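PDB 4NES: UDP-N-acetylglucosamine 2-epimerase from Methanocaldococcus jannaschii, which probably catalyses the reversible epimerization at C-2 of UDP-N-acetylglucosamine, giving UDP-N-acetylmannosamine. Local coordinates for residues L60-G63 and E69-G72; V89-G94 and R359-G364; E294-K299 and V317-L322. All coordinates share one frame; numbering follows the deposited sequence.

Contact 1. Residues L60-G63 and E69-G72; sequences LNIG and EQTG
In the UDP-GlcNAc pocket, Gln70 in the first turns of helix 67-85 reaches back to Gly63 in the loop that leads into this helix. Its NE2 donates to Gly63 O over 2.9 Å, and with an N-H...O angle of 164° the bond is nearly straight. Gly63 O lies close to the plane of the Gln70 amide, whereas the donor is tilted 24° from the plane of the Gly63 carbonyl. With CG anti to the backbone N (chi1 -174°) and the chain extended beyond it, the amide is carried off the helix surface to the loop. The loop from strand 58-59 to helix 67-85 belongs to the N-terminal Rossmann-like half of the GT-B fold, and this bond ties it to the helix that follows. At the other end of the same amide, Gln70 OE1 accepts from Asn97 ND2. Bonds at both ends fix the rotation of the group, and the Gln70 side chain touches the bound UDP-GlcNAc. Nearer the helix backbone, Ile62 lies obliquely over Gln70, its CG2 methyl in van der Waals contact with the carbonyl oxygen Gln70 O (3.7 Å) and, at 4.1 Å, with the methylene Gln70 CG. Ile62 also packs on Met74, further along the helix. Thr71, whose CB points away from the loop, packs on Leu75 of the second subunit.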
# COMPACT_ATOMS: atom_id res chain seq x y z
N LEU A 60 4.82 20.66 4.98
CA LEU A 60 5.55 19.65 5.75
C LEU A 60 7.05 19.64 5.46
O LEU A 60 7.83 19.07 6.21
CB LEU A 60 4.94 18.27 5.52
CG LEU A 60 3.43 18.19 5.72
CD1 LEU A 60 2.93 16.77 5.59
CD2 LEU A 60 3.02 18.78 7.06
N ASN A 61 7.44 20.28 4.35
CA ASN A 61 8.85 20.48 4.00
C ASN A 61 9.64 19.16 3.88
O ASN A 61 10.79 19.08 4.31
CB ASN A 61 9.53 21.40 5.02
CG ASN A 61 8.82 22.72 5.18
OD1 ASN A 61 8.47 23.13 6.29
ND2 ASN A 61 8.60 23.41 4.07
N ILE A 62 9.02 18.15 3.27
CA ILE A 62 9.65 16.84 3.15
C ILE A 62 10.73 16.84 2.08
O ILE A 62 11.85 16.34 2.29
CB ILE A 62 8.62 15.75 2.79
CG1 ILE A 62 7.47 15.73 3.81
CG2 ILE A 62 9.29 14.38 2.70
CD1 ILE A 62 7.92 15.48 5.23
N GLY A 63 10.40 17.38 0.91
CA GLY A 63 11.36 17.47 -0.17
C GLY A 63 11.81 16.14 -0.73
O GLY A 63 11.06 15.16 -0.72
N GLU A 69 12.73 6.80 2.60
CA GLU A 69 12.99 8.00 3.38
C GLU A 69 11.88 9.05 3.20
O GLU A 69 11.32 9.55 4.17
CB GLU A 69 14.35 8.59 2.96
CG GLU A 69 14.67 9.94 3.57
CD GLU A 69 15.80 10.67 2.84
OE1 GLU A 69 16.24 10.20 1.78
OE2 GLU A 69 16.23 11.73 3.34
N GLN A 70 11.56 9.34 1.95
CA GLN A 70 10.59 10.37 1.62
C GLN A 70 9.18 9.96 2.06
O GLN A 70 8.48 10.72 2.72
CB GLN A 70 10.63 10.62 0.12
CG GLN A 70 9.78 11.76 -0.37
CD GLN A 70 9.82 11.86 -1.88
OE1 GLN A 70 9.34 10.96 -2.57
NE2 GLN A 70 10.42 12.92 -2.40
N THR A 71 8.78 8.74 1.70
CA THR A 71 7.44 8.26 2.05
C THR A 71 7.31 8.11 3.57
O THR A 71 6.28 8.46 4.14
CB THR A 71 7.12 6.93 1.35
OG1 THR A 71 7.37 7.06 -0.05
CG2 THR A 71 5.67 6.53 1.58
N GLY A 72 8.35 7.61 4.22
CA GLY A 72 8.34 7.46 5.67
C GLY A 72 8.17 8.77 6.42
O GLY A 72 7.34 8.88 7.33

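Contact 2. Residues V89-G94 and R359-G364; sequences VVVVQG and RILTYG
Strand 89-93 and the last turn of helix 353-363 keep their backbones well apart, the nearest CA atoms being those of Val89 and Leu361 at 8.4 Å. Side chains alone span the gap. Val89 and Val91, two residues apart on one face of the strand, both direct their CB atoms at the helix, and Leu361 points back at the strand and divides its two methyl branches between them. Its CD1 branch meets Val91 CG2 at 3.9 Å, while CD2 turns to Val89, approaching its CG1 more loosely at 4.4 Å. The Val91 rotamer (chi1 173°) sets CG2 anti to the carbonyl carbon, beside the backbone N, which makes it the methyl that meets Leu361. Strand 89-93 is central in the parallel sheet of the N-terminal Rossmann-like domain, and a C-terminal helix that returns to pack on this domain is characteristic of GT-B proteins. Val91 in addition packs on Leu16 of helix 10-23. Leu361 also touches Leu3 and Ala114, which belong to the strands flanking 89-93, so a single leucine rests across three neighbouring strands.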
# COMPACT_ATOMS: atom_id res chain seq x y z
N VAL A 89 -12.81 13.57 5.20
CA VAL A 89 -12.38 13.09 3.88
C VAL A 89 -11.01 13.68 3.54
O VAL A 89 -10.75 14.86 3.81
CB VAL A 89 -13.37 13.48 2.77
CG1 VAL A 89 -12.91 12.93 1.42
CG2 VAL A 89 -14.78 12.99 3.07
N VAL A 90 -10.14 12.84 2.98
CA VAL A 90 -8.86 13.27 2.42
C VAL A 90 -8.89 13.06 0.91
O VAL A 90 -9.26 11.98 0.43
CB VAL A 90 -7.70 12.48 3.07
CG1 VAL A 90 -6.44 12.49 2.20
CG2 VAL A 90 -7.41 13.04 4.45
N VAL A 91 -8.51 14.09 0.16
CA VAL A 91 -8.46 14.01 -1.29
C VAL A 91 -7.00 13.96 -1.74
O VAL A 91 -6.20 14.81 -1.33
CB VAL A 91 -9.16 15.22 -1.94
CG1 VAL A 91 -8.94 15.22 -3.44
CG2 VAL A 91 -10.65 15.20 -1.65
N VAL A 92 -6.67 12.97 -2.57
CA VAL A 92 -5.34 12.88 -3.18
C VAL A 92 -5.51 12.64 -4.67
O VAL A 92 -6.46 11.99 -5.11
CB VAL A 92 -4.48 11.77 -2.56
CG1 VAL A 92 -4.04 12.18 -1.15
CG2 VAL A 92 -5.22 10.43 -2.56
N GLN A 93 -4.57 13.16 -5.45
CA GLN A 93 -4.67 13.10 -6.91
C GLN A 93 -3.49 12.41 -7.51
O GLN A 93 -2.36 12.85 -7.36
CB GLN A 93 -4.74 14.52 -7.51
CG GLN A 93 -5.04 14.58 -9.03
CD GLN A 93 -3.87 14.20 -9.91
OE1 GLN A 93 -2.76 14.70 -9.75
NE2 GLN A 93 -4.12 13.30 -10.85
N GLY A 94 -3.75 11.32 -8.23
CA GLY A 94 -2.72 10.72 -9.06
C GLY A 94 -1.91 9.60 -8.42
O GLY A 94 -2.45 8.66 -7.82
N ARG A 359 -19.45 17.59 -6.07
CA ARG A 359 -20.85 17.21 -5.83
C ARG A 359 -20.95 15.81 -5.21
O ARG A 359 -21.69 15.61 -4.25
CB ARG A 359 -21.67 17.29 -7.12
CG ARG A 359 -23.15 16.97 -6.90
CD ARG A 359 -23.92 17.00 -8.23
NE ARG A 359 -25.27 16.44 -8.10
CZ ARG A 359 -26.34 17.15 -7.77
NH1 ARG A 359 -26.23 18.45 -7.53
NH2 ARG A 359 -27.53 16.56 -7.67
N ILE A 360 -20.19 14.86 -5.75
CA ILE A 360 -20.21 13.50 -5.22
C ILE A 360 -19.76 13.47 -3.76
O ILE A 360 -20.38 12.78 -2.93
CB ILE A 360 -19.37 12.53 -6.08
CG1 ILE A 360 -20.04 12.33 -7.43
CG2 ILE A 360 -19.18 11.18 -5.38
CD1 ILE A 360 -19.15 11.73 -8.51
N LEU A 361 -18.71 14.21 -3.43
CA LEU A 361 -18.20 14.22 -2.06
C LEU A 361 -19.19 14.91 -1.14
O LEU A 361 -19.32 14.54 0.02
CB LEU A 361 -16.84 14.90 -1.98
CG LEU A 361 -15.70 14.18 -2.70
CD1 LEU A 361 -14.45 15.03 -2.61
CD2 LEU A 361 -15.47 12.79 -2.11
N THR A 362 -19.92 15.90 -1.66
CA THR A 362 -20.92 16.59 -0.87
C THR A 362 -22.06 15.65 -0.48
O THR A 362 -22.47 15.60 0.69
CB THR A 362 -21.49 17.80 -1.62
OG1 THR A 362 -20.44 18.75 -1.84
CG2 THR A 362 -22.60 18.48 -0.83
N TYR A 363 -22.56 14.89 -1.45
CA TYR A 363 -23.68 13.98 -1.19
C TYR A 363 -23.23 12.70 -0.49
O TYR A 363 -23.96 12.16 0.35
CB TYR A 363 -24.43 13.65 -2.48
CG TYR A 363 -25.37 14.73 -2.96
CD1 TYR A 363 -24.90 15.83 -3.66
CD2 TYR A 363 -26.74 14.64 -2.73
CE1 TYR A 363 -25.76 16.82 -4.12
CE2 TYR A 363 -27.60 15.62 -3.17
CZ TYR A 363 -27.11 16.71 -3.87
OH TYR A 363 -27.97 17.69 -4.32
N GLY A 364 -22.04 12.21 -0.84
CA GLY A 364 -21.53 10.97 -0.29
C GLY A 364 -22.04 9.75 -1.04
O GLY A 364 -22.93 9.86 -1.89

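Contact 3. Residues E294-K299 and V317-L322. With UDP (uridine-5'-diphosphate), chain C.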
# COMPACT_ATOMS: atom_id res chain seq x y z
N GLU A 294 -2.81 16.21 -22.36
CA GLU A 294 -2.92 17.54 -22.95
C GLU A 294 -2.71 17.54 -24.46
O GLU A 294 -3.42 18.24 -25.17
CB GLU A 294 -1.98 18.52 -22.25
CG GLU A 294 -2.43 18.75 -20.82
CD GLU A 294 -1.39 19.41 -19.95
OE1 GLU A 294 -0.19 19.41 -20.31
OE2 GLU A 294 -1.78 19.90 -18.87
N ALA A 295 -1.75 16.76 -24.93
CA ALA A 295 -1.51 16.65 -26.37
C ALA A 295 -2.79 16.16 -27.05
O ALA A 295 -3.21 16.70 -28.08
CB ALA A 295 -0.35 15.70 -26.64
N CYS A 296 -3.44 15.18 -26.44
CA CYS A 296 -4.66 14.63 -27.01
C CYS A 296 -5.77 15.68 -27.03
O CYS A 296 -6.45 15.88 -28.05
CB CYS A 296 -5.07 13.40 -26.21
SG CYS A 296 -6.54 12.56 -26.82
N ILE A 297 -5.93 16.38 -25.92
CA ILE A 297 -6.96 17.40 -25.78
C ILE A 297 -6.76 18.55 -26.77
O ILE A 297 -7.72 19.04 -27.38
CB ILE A 297 -6.96 17.93 -24.33
CG1 ILE A 297 -7.42 16.82 -23.37
CG2 ILE A 297 -7.84 19.18 -24.20
CD1 ILE A 297 -7.02 17.04 -21.92
N LEU A 298 -5.50 18.96 -26.94
CA LEU A 298 -5.16 20.08 -27.81
C LEU A 298 -5.05 19.71 -29.28
O LEU A 298 -4.79 20.58 -30.12
CB LEU A 298 -3.84 20.70 -27.34
CG LEU A 298 -3.89 21.33 -25.96
CD1 LEU A 298 -2.49 21.71 -25.49
CD2 LEU A 298 -4.82 22.54 -25.96
N LYS A 299 -5.26 18.43 -29.59
CA LYS A 299 -5.19 17.90 -30.96
C LYS A 299 -3.80 18.08 -31.58
O LYS A 299 -3.66 18.45 -32.76
CB LYS A 299 -6.24 18.56 -31.87
CG LYS A 299 -7.64 18.56 -31.32
CD LYS A 299 -8.19 17.17 -31.12
CE LYS A 299 -9.61 17.26 -30.55
NZ LYS A 299 -10.16 15.94 -30.18
N VAL A 317 -7.39 6.12 -29.67
CA VAL A 317 -8.05 7.09 -30.56
C VAL A 317 -7.15 7.62 -31.68
O VAL A 317 -7.61 8.34 -32.57
CB VAL A 317 -8.70 8.28 -29.79
CG1 VAL A 317 -9.65 7.77 -28.73
CG2 VAL A 317 -7.63 9.19 -29.18
N GLY A 318 -5.86 7.28 -31.63
CA GLY A 318 -4.92 7.60 -32.70
C GLY A 318 -4.05 8.83 -32.45
O GLY A 318 -3.29 9.26 -33.33
N ALA A 319 -4.16 9.38 -31.25
CA ALA A 319 -3.51 10.64 -30.91
C ALA A 319 -2.05 10.45 -30.49
O ALA A 319 -1.30 11.42 -30.45
CB ALA A 319 -4.28 11.35 -29.81
N ASN A 320 -1.66 9.21 -30.20
CA ASN A 320 -0.41 8.92 -29.48
C ASN A 320 0.13 7.59 -29.97
O ASN A 320 -0.63 6.73 -30.42
CB ASN A 320 -0.73 8.85 -27.98
CG ASN A 320 0.51 8.80 -27.08
OD1 ASN A 320 1.65 9.07 -27.50
ND2 ASN A 320 0.28 8.50 -25.80
N ILE A 321 1.45 7.45 -29.90
CA ILE A 321 2.12 6.21 -30.30
C ILE A 321 3.29 5.99 -29.36
O ILE A 321 3.99 6.95 -28.99
CB ILE A 321 2.58 6.29 -31.78
CG1 ILE A 321 3.27 4.99 -32.21
CG2 ILE A 321 3.45 7.51 -32.01
CD1 ILE A 321 3.45 4.91 -33.71
N LEU A 322 3.50 4.74 -28.95
CA LEU A 322 4.58 4.39 -28.03
C LEU A 322 5.82 3.95 -28.79
O LEU A 322 5.74 3.09 -29.67
CB LEU A 322 4.15 3.26 -27.10
CG LEU A 322 2.84 3.45 -26.35
CD1 LEU A 322 2.54 2.26 -25.46
CD2 LEU A 322 2.88 4.72 -25.53
N1 UDP C . 3.99 21.38 -17.25
C2 UDP C . 4.18 22.71 -17.02
N3 UDP C . 5.37 23.27 -17.33
C4 UDP C . 6.39 22.57 -17.87
C5 UDP C . 6.23 21.20 -18.12
C6 UDP C . 5.00 20.63 -17.78
O2 UDP C . 3.28 23.39 -16.53
O4 UDP C . 7.60 23.21 -18.16
C1' UDP C . 2.74 20.70 -16.90
C2' UDP C . 2.00 20.04 -17.94
O2' UDP C . 1.24 20.98 -18.67
C3' UDP C . 1.20 19.05 -17.21
C4' UDP C . 2.01 18.73 -16.04
O4' UDP C . 3.11 19.61 -16.04
O3' UDP C . -0.05 19.51 -16.79
C5' UDP C . 2.57 17.35 -16.06
O5' UDP C . 3.45 17.13 -14.98
PA UDP C . 4.70 16.16 -15.08
O1A UDP C . 5.83 16.76 -14.27
O2A UDP C . 5.07 15.97 -16.54
O3A UDP C . 4.32 14.80 -14.38
PB UDP C . 3.42 13.57 -14.77
O1B UDP C . 2.16 14.05 -15.45
O2B UDP C . 4.23 12.64 -15.64
O3B UDP C . 3.15 12.95 -13.43
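Cys296 and Ala319 carry the packing between the two segments, while Glu294, two residues earlier on the same helix, faces UDP. The thiol of Cys296 stands anti to its backbone N (chi1 -178°) and reaches across to the loop before strand 320-322. There SG meets Ala319 CB at 3.9 Å and, less closely, Val317 CG2 at 4.3 Å; both residues direct their CB atoms toward the helix, and the sulfur lies against this pair of methyl groups. Between them Gly318, in a Schellman motif, ends the short helix 313-316 with a positive phi and turns the chain into the strand. The helix that bears Cys296 ends likewise, with Lys299 at the corresponding position and Lys299 N bonded to Cys296 O at 3.2 Å. Trp344 NE1 donates to the same carbonyl oxygen, and Lys299 NZ in turn donates to Trp344 O. Helix 289-298 is the crossover of a beta-alpha-beta unit joining strands 283-286 and 302-304 in the C-terminal Rossmann-like domain, and 320-322 is the edge strand beside the latter. Glu294 extends beyond CG to present its carboxylate to the ribose, one oxygen for each hydroxyl. The O2' hydroxyl of UDP donates to Glu294 OE1 at 2.7 Å, and the O3' hydroxyl donates to Glu294 OE2, also at 2.7 Å. The crossed pair, Glu294 OE2 and UDP O2', is longer at 3.2 Å. Such a forked grip on a nucleotide ribose by a glutamate recurs among GT-B enzymes. Tyr271 OH is hydrogen-bonded to Glu294 OE2 as well, a second hold on the carboxylate that would limit its rotation, while Gly289 N and Gly290 N, at the start of the same helix, also bind UDP.

In the fold
Contacts 1 and 2 share the N-terminal domain, where helix 67-85 leads directly into strand 89-93, yet their centres are 24 Å apart. Contact 3 belongs to the C-terminal domain, on the other side of the chain's centre from contact 1, and along the chain it is nested inside the loop that contact 2 closes. Contact 3 is the buried one; the other two are partly buried. Their chemistry follows their place: contact 1, at the UDP-GlcNAc pocket and beside the second subunit, relies on a polar bond, contact 2 on aliphatic packing alone, while contact 3 combines apolar packing with two hydrogen bonds from the UDP ribose to a carboxylate on the same helix.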